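Local structure of putative ABC transporter subunit, substrate-binding component (Rhodopseudomonas palustris, 4EVS) at residues T122-Q125 / N126-A130; F211-A214 / Y215-G219; V345-D349 / G350-N354. The protein binds 4-hydroxybenzoate and is probably the solute-binding component of an ABC transporter that takes up benzoate derivatives. One frame throughout, in Å; residues are numbered along the deposited sequence.

Contact 1: residues T122-Q125 / N126-A130; sequences TMFQ and NTVPA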
loop_
_atom_site.group_PDB
_atom_site.type_symbol
_atom_site.label_atom_id
_atom_site.label_comp_id
_atom_site.label_asym_id
_atom_site.label_seq_id
_atom_site.Cartn_x
_atom_site.Cartn_y
_atom_site.Cartn_z
ATOM N N THR A 122 -4.505 2.046 4.456
ATOM C CA THR A 122 -5.536 2.794 3.710
ATOM C C THR A 122 -5.067 4.199 3.390
ATOM O O THR A 122 -4.147 4.750 4.003
ATOM C CB THR A 122 -6.919 2.873 4.412
ATOM O OG1 THR A 122 -6.896 3.845 5.477
ATOM C CG2 THR A 122 -7.350 1.502 4.953
HETATM N N MSE A 123 -5.742 4.784 2.431
HETATM C CA MSE A 123 -5.437 6.124 2.037
HETATM C C MSE A 123 -5.706 7.128 3.167
HETATM O O MSE A 123 -4.902 8.012 3.436
HETATM C CB MSE A 123 -6.216 6.499 0.779
HETATM C CG MSE A 123 -5.866 5.635 -0.411
HETATM SE SE MSE A 123 -3.963 5.458 -0.836
HETATM C CE MSE A 123 -3.521 7.308 -0.947
ATOM N N PHE A 124 -6.860 7.026 3.801
ATOM C CA PHE A 124 -7.160 7.897 4.948
ATOM C C PHE A 124 -6.114 7.743 6.031
ATOM O O PHE A 124 -5.691 8.714 6.642
ATOM C CB PHE A 124 -8.540 7.566 5.579
ATOM C CG PHE A 124 -9.663 8.383 5.067
ATOM C CD1 PHE A 124 -10.281 8.050 3.879
ATOM C CD2 PHE A 124 -10.188 9.403 5.823
ATOM C CE1 PHE A 124 -11.324 8.766 3.391
ATOM C CE2 PHE A 124 -11.250 10.129 5.358
ATOM C CZ PHE A 124 -11.861 9.775 4.159
ATOM N N GLN A 125 -5.698 6.500 6.278
ATOM C CA GLN A 125 -4.713 6.225 7.323
ATOM C C GLN A 125 -3.433 7.032 7.107
ATOM O O GLN A 125 -2.907 7.611 8.055
ATOM C CB GLN A 125 -4.459 4.730 7.367
ATOM C CG GLN A 125 -3.521 4.194 8.467
ATOM C CD GLN A 125 -3.469 2.715 8.423
ATOM O OE1 GLN A 125 -3.289 2.117 7.349
ATOM N NE2 GLN A 125 -3.617 2.085 9.578
ATOM N N ASN A 126 -2.905 7.008 5.863
ATOM C CA ASN A 126 -1.692 7.778 5.560
ATOM C C ASN A 126 -1.897 9.264 5.306
ATOM O O ASN A 126 -1.001 10.063 5.573
ATOM C CB ASN A 126 -0.927 7.145 4.376
ATOM C CG ASN A 126 -0.231 5.861 4.749
ATOM O OD1 ASN A 126 0.366 5.770 5.831
ATOM N ND2 ASN A 126 -0.224 4.866 3.809
ATOM N N THR A 127 -3.084 9.630 4.837
ATOM C CA THR A 127 -3.320 11.020 4.421
ATOM C C THR A 127 -3.628 11.952 5.570
ATOM O O THR A 127 -3.244 13.125 5.509
ATOM C CB THR A 127 -4.446 11.098 3.360
ATOM O OG1 THR A 127 -4.045 10.332 2.202
ATOM C CG2 THR A 127 -4.722 12.511 2.927
ATOM N N VAL A 128 -4.342 11.477 6.579
ATOM C CA VAL A 128 -4.648 12.332 7.726
ATOM C C VAL A 128 -3.330 12.895 8.329
ATOM O O VAL A 128 -3.214 14.112 8.499
ATOM C CB VAL A 128 -5.604 11.691 8.732
ATOM C CG1 VAL A 128 -5.593 12.438 10.086
ATOM C CG2 VAL A 128 -7.041 11.577 8.153
ATOM N N PRO A 129 -2.319 12.043 8.580
ATOM C CA PRO A 129 -1.043 12.623 9.018
ATOM C C PRO A 129 -0.441 13.568 8.010
ATOM O O PRO A 129 0.207 14.540 8.412
ATOM C CB PRO A 129 -0.154 11.398 9.237
ATOM C CG PRO A 129 -1.155 10.318 9.674
ATOM C CD PRO A 129 -2.348 10.581 8.806
ATOM N N ALA A 130 -0.539 13.275 6.708
ATOM C CA ALA A 130 -0.001 14.179 5.710
ATOM C C ALA A 130 -0.581 15.571 5.832
ATOM O O ALA A 130 0.125 16.588 5.721
ATOM C CB ALA A 130 -0.237 13.666 4.303
#

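Contact 2: residues F211-A214 / Y215-G219; sequences FVKA and YIDNG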
loop_
_atom_site.group_PDB
_atom_site.type_symbol
_atom_site.label_atom_id
_atom_site.label_comp_id
_atom_site.label_asym_id
_atom_site.label_seq_id
_atom_site.Cartn_x
_atom_site.Cartn_y
_atom_site.Cartn_z
ATOM N N PHE A 211 4.377 11.888 -12.776
ATOM C CA PHE A 211 3.953 13.100 -12.071
ATOM C C PHE A 211 5.148 13.825 -11.425
ATOM O O PHE A 211 5.311 15.045 -11.578
ATOM C CB PHE A 211 2.905 12.760 -11.026
ATOM C CG PHE A 211 2.283 13.957 -10.340
ATOM C CD1 PHE A 211 2.904 14.568 -9.248
ATOM C CD2 PHE A 211 1.065 14.468 -10.774
ATOM C CE1 PHE A 211 2.308 15.649 -8.613
ATOM C CE2 PHE A 211 0.487 15.534 -10.130
ATOM C CZ PHE A 211 1.124 16.109 -9.050
ATOM N N VAL A 212 5.940 13.116 -10.661
ATOM C CA VAL A 212 7.054 13.704 -9.958
ATOM C C VAL A 212 8.062 14.316 -10.925
ATOM O O VAL A 212 8.545 15.434 -10.702
ATOM C CB VAL A 212 7.723 12.679 -8.988
ATOM C CG1 VAL A 212 9.052 13.280 -8.426
ATOM C CG2 VAL A 212 6.711 12.290 -7.873
ATOM N N LYS A 213 8.389 13.604 -12.002
ATOM C CA LYS A 213 9.329 14.113 -12.970
ATOM C C LYS A 213 8.806 15.399 -13.599
ATOM O O LYS A 213 9.571 16.327 -13.840
ATOM C CB LYS A 213 9.698 13.065 -14.034
ATOM C CG LYS A 213 10.917 13.413 -14.896
ATOM C CD LYS A 213 11.352 12.241 -15.791
ATOM C CE LYS A 213 11.955 11.062 -15.028
ATOM N NZ LYS A 213 13.215 11.375 -14.278
ATOM N N ALA A 214 7.511 15.458 -13.896
ATOM C CA ALA A 214 6.923 16.709 -14.450
ATOM C C ALA A 214 6.921 17.858 -13.454
ATOM O O ALA A 214 7.113 18.994 -13.847
ATOM C CB ALA A 214 5.512 16.475 -14.960
ATOM N N TYR A 215 6.712 17.546 -12.185
ATOM C CA TYR A 215 6.690 18.571 -11.122
ATOM C C TYR A 215 8.081 19.217 -11.002
ATOM O O TYR A 215 8.229 20.465 -10.911
ATOM C CB TYR A 215 6.278 17.853 -9.832
ATOM C CG TYR A 215 6.738 18.465 -8.559
ATOM C CD1 TYR A 215 6.212 19.681 -8.127
ATOM C CD2 TYR A 215 7.692 17.861 -7.761
ATOM C CE1 TYR A 215 6.640 20.287 -6.938
ATOM C CE2 TYR A 215 8.067 18.443 -6.543
ATOM C CZ TYR A 215 7.579 19.652 -6.148
ATOM O OH TYR A 215 8.018 20.210 -4.952
ATOM N N ILE A 216 9.121 18.381 -11.048
ATOM C CA ILE A 216 10.500 18.843 -11.017
ATOM C C ILE A 216 10.862 19.566 -12.325
ATOM O O ILE A 216 11.366 20.688 -12.313
ATOM C CB ILE A 216 11.477 17.694 -10.793
ATOM C CG1 ILE A 216 11.255 17.149 -9.407
ATOM C CG2 ILE A 216 12.968 18.179 -10.975
ATOM C CD1 ILE A 216 11.986 15.771 -9.148
ATOM N N ASP A 217 10.604 18.922 -13.460
ATOM C CA ASP A 217 11.177 19.403 -14.720
ATOM C C ASP A 217 10.493 20.638 -15.258
ATOM O O ASP A 217 11.102 21.353 -16.059
ATOM C CB ASP A 217 11.211 18.316 -15.791
ATOM C CG ASP A 217 12.229 17.238 -15.503
ATOM O OD1 ASP A 217 13.029 17.362 -14.552
ATOM O OD2 ASP A 217 12.241 16.231 -16.248
ATOM N N ASN A 218 9.242 20.884 -14.838
ATOM C CA ASN A 218 8.540 22.128 -15.162
ATOM C C ASN A 218 8.788 23.239 -14.129
ATOM O O ASN A 218 8.237 24.335 -14.250
ATOM C CB ASN A 218 7.059 21.865 -15.407
ATOM C CG ASN A 218 6.848 21.087 -16.699
ATOM O OD1 ASN A 218 7.073 21.605 -17.822
ATOM N ND2 ASN A 218 6.490 19.818 -16.556
ATOM N N GLY A 219 9.685 22.971 -13.158
ATOM C CA GLY A 219 10.229 24.054 -12.320
ATOM C C GLY A 219 9.471 24.375 -11.071
ATOM O O GLY A 219 9.823 25.313 -10.350
#

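Contact 3: residues V345-D349 / G350-N354; sequences VEKQD and GKLIN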
loop_
_atom_site.group_PDB
_atom_site.type_symbol
_atom_site.label_atom_id
_atom_site.label_comp_id
_atom_site.label_asym_id
_atom_site.label_seq_id
_atom_site.Cartn_x
_atom_site.Cartn_y
_atom_site.Cartn_z
ATOM N N VAL A 345 12.750 12.529 1.288
ATOM C CA VAL A 345 13.746 11.899 0.391
ATOM C C VAL A 345 15.113 12.567 0.702
ATOM O O VAL A 345 15.200 13.807 0.692
ATOM C CB VAL A 345 13.389 12.086 -1.093
ATOM C CG1 VAL A 345 14.512 11.532 -1.989
ATOM C CG2 VAL A 345 12.027 11.426 -1.434
ATOM N N GLU A 346 16.132 11.757 1.012
ATOM C CA GLU A 346 17.463 12.245 1.385
ATOM C C GLU A 346 18.491 11.265 0.948
ATOM O O GLU A 346 18.184 10.107 0.708
ATOM C CB GLU A 346 17.575 12.429 2.924
ATOM C CG GLU A 346 16.551 13.325 3.535
ATOM C CD GLU A 346 16.840 13.713 4.983
ATOM O OE1 GLU A 346 17.978 13.515 5.462
ATOM O OE2 GLU A 346 15.902 14.250 5.636
ATOM N N LYS A 347 19.708 11.734 0.780
ATOM C CA LYS A 347 20.840 10.830 0.620
ATOM C C LYS A 347 21.300 10.312 1.953
ATOM O O LYS A 347 21.372 11.056 2.937
ATOM C CB LYS A 347 21.991 11.578 0.026
ATOM C CG LYS A 347 21.775 11.798 -1.393
ATOM C CD LYS A 347 22.572 10.837 -2.210
ATOM C CE LYS A 347 23.198 11.607 -3.374
ATOM N NZ LYS A 347 24.261 10.835 -4.059
ATOM N N GLN A 348 21.621 9.038 1.992
ATOM C CA GLN A 348 22.243 8.452 3.169
ATOM C C GLN A 348 23.268 7.445 2.681
ATOM O O GLN A 348 22.920 6.510 1.958
ATOM C CB GLN A 348 21.190 7.752 4.027
ATOM C CG GLN A 348 21.729 7.244 5.372
ATOM C CD GLN A 348 20.687 6.479 6.184
ATOM O OE1 GLN A 348 19.985 7.061 7.037
ATOM N NE2 GLN A 348 20.574 5.176 5.919
ATOM N N ASP A 349 24.529 7.621 3.093
ATOM C CA ASP A 349 25.592 6.707 2.675
ATOM C C ASP A 349 25.643 6.662 1.145
ATOM O O ASP A 349 25.796 5.600 0.546
ATOM C CB ASP A 349 25.354 5.277 3.229
ATOM C CG ASP A 349 25.114 5.240 4.760
ATOM O OD1 ASP A 349 24.317 4.377 5.247
ATOM O OD2 ASP A 349 25.747 6.056 5.476
ATOM N N GLY A 350 25.458 7.811 0.506
ATOM C CA GLY A 350 25.495 7.871 -0.952
ATOM C C GLY A 350 24.297 7.277 -1.694
ATOM O O GLY A 350 24.316 7.225 -2.916
ATOM N N LYS A 351 23.240 6.880 -0.972
ATOM C CA LYS A 351 22.041 6.289 -1.572
ATOM C C LYS A 351 20.813 7.131 -1.233
ATOM O O LYS A 351 20.661 7.575 -0.106
ATOM C CB LYS A 351 21.821 4.889 -0.962
ATOM C CG LYS A 351 20.866 3.981 -1.688
ATOM C CD LYS A 351 20.889 2.510 -1.131
ATOM C CE LYS A 351 19.671 2.160 -0.236
ATOM N NZ LYS A 351 19.796 2.594 1.192
ATOM N N LEU A 352 19.894 7.291 -2.167
ATOM C CA LEU A 352 18.624 7.951 -1.817
ATOM C C LEU A 352 17.714 7.016 -1.059
ATOM O O LEU A 352 17.549 5.851 -1.424
ATOM C CB LEU A 352 17.921 8.438 -3.082
ATOM C CG LEU A 352 18.611 9.571 -3.842
ATOM C CD1 LEU A 352 18.034 9.694 -5.272
ATOM C CD2 LEU A 352 18.513 10.878 -3.091
ATOM N N ILE A 353 17.167 7.527 0.033
ATOM C CA ILE A 353 16.229 6.826 0.883
ATOM C C ILE A 353 15.029 7.710 1.228
ATOM O O ILE A 353 15.079 8.912 1.008
ATOM C CB ILE A 353 16.880 6.359 2.208
ATOM C CG1 ILE A 353 17.283 7.528 3.128
ATOM C CG2 ILE A 353 18.053 5.405 1.920
ATOM C CD1 ILE A 353 17.491 7.054 4.601
ATOM N N ASN A 354 13.961 7.098 1.734
ATOM C CA ASN A 354 12.928 7.847 2.432
ATOM C C ASN A 354 13.266 7.819 3.902
ATOM O O ASN A 354 13.041 6.817 4.581
ATOM C CB ASN A 354 11.548 7.261 2.175
ATOM C CG ASN A 354 11.042 7.527 0.756
ATOM O OD1 ASN A 354 11.025 8.675 0.295
ATOM N ND2 ASN A 354 10.727 6.456 0.028
#

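Contact 1: residues T122-Q125 / N126-A130
N126 and T122 make the first backbone link of helix 123-136, N126 N giving its hydrogen to T122 O. T122 sits at the N-cap, and with Q125 it forms a capping box. T127 N bonds M123 O and makes a second, weak bond to F124 O. V128 N then bonds F124 O at 3.1 Å, nearly straight at 169°. The series breaks after this: P129 has no N-H to give, so the helix kinks here. P129 CD lies 3.1 Å from Q125 O, and this buried oxygen has no hydrogen-bond partner.

The box is made of two reciprocal bonds. Q125 N donates to T122 OG1 at 3.0 Å, and T122 N donates back to Q125 OE1 at 3.1 Å. Q125 has its CG anti to the backbone N (chi1 -176°), and its extended chain carries OE1 to the N-H of T122. The amide is gripped further by H335 and Q338 at OE1 and by the carbonyls of I336 and Q363 at NE2, which fix its rotation. T122 OG1 also bonds D365. The cap thus ties the helix to strands 335-348 and 351-363 and to the chain just beyond.

M123, a selenomethionine, has its side chain about 4 Å from the bound 4-hydroxybenzoate, and it also touches the pocket residues A105 and P151. On the outer side, F124 CD2 meets V128 CG2 obliquely, a loose contact, while both side chains face helix 150-165. T127 returns its hydroxyl to the turn before. T127 OG1 lies beside its own backbone N (chi1 -61°) and donates to M123 O at 2.8 Å from above the carbonyl plane, so M123 O takes two bonds from T127, one from OG1 and one from N.

Contact 2: residues F211-A214 / Y215-G219
N218 grips A214 O twice. N218 N bonds A214 O at 3.0 Å and N218 ND2 bonds it at 2.9 Å, from opposite faces of the carbonyl plane. CG of N218 lies beside its own backbone N (chi1 -69°), which folds the amide back over the last turn and brings ND2 to 3.8 Å from A214 CB. One residue earlier, D217 N bonds K213 O. The two side chains run alongside each other, D217 OD2 lying 3.4 Å from K213 CG. Their charged ends do not meet: K213 NZ is 5.3 Å from D217 OD2 and bonds the carbonyl of N241 instead. V212 and I216 also point the same way, with V212 CG1 3.9 Å from I216 CD1, and both pack on I242. Y215 has V212 O at its ring edge, near the ring plane. Its hydroxyl is held by the carbonyl of V225, and its side chain packs on M187 and I198. G219, with positive phi, turns the chain out of the helix, and G219 N bonds I216 O at 3.0 Å. Together with L220 N bonding Y215 O, this is a Schellman motif, closing the helix of the beta-alpha-beta unit 197-201, 206-217, 226-230.

Contact 3: residues V345-D349 / G350-N354
V345-Q348 and K351-N354 pair as antiparallel strands, with E346 N bonding I353 O at 3.0 Å and I353 N bonding E346 O at 2.9 Å. Nearer the bend, Q348 N bonds K351 O at 2.7 Å, and K351 N bonds Q348 O from well above its carbonyl plane. On one face, Q348 and I353 cross diagonally between neighbouring pairs. I353 CG1 lies between its backbone N and carbonyl carbon (chi1 67°), which sends CD1 over the Q348 amide, 3.5 Å from OE1 and 3.6 Å from CD. With an alanine here in place of I353, CD1 is gone, and the Q348 amide would probably lose this cover and be freer to turn. On the other face, K347 CG meets L352 CD2 at 3.8 Å, and V345 CG1 also reaches L352 CD2. V345 CG2 lies 3.4 Å from N354 OD1. The amide nitrogen of N354 bonds the carbonyl of V234, while L239 packs against V345, L352 and N354. D349 and G350 both have positive phi and form the bend of a two-residue type I' beta hairpin joining strand 335-348 to strand 351-363.

Overall arrangement
The three contacts follow one another along the chain. Each joins consecutive residues, so none closes a long loop, and they neither nest nor cross. Contact 1 starts helix 123-136 beside the ligand pocket, contact 2 ends helix 206-217, and contact 3 turns strand 335-348 into strand 351-363. Their centres stand about 20 to 24 Å apart, and no two touch. They are joined through the rest of the fold. The far ends of both hairpin strands, the start of 335-348 and the end of 351-363, lie at the cap of contact 1. Helix 239-242 touches both contact 2 and contact 3.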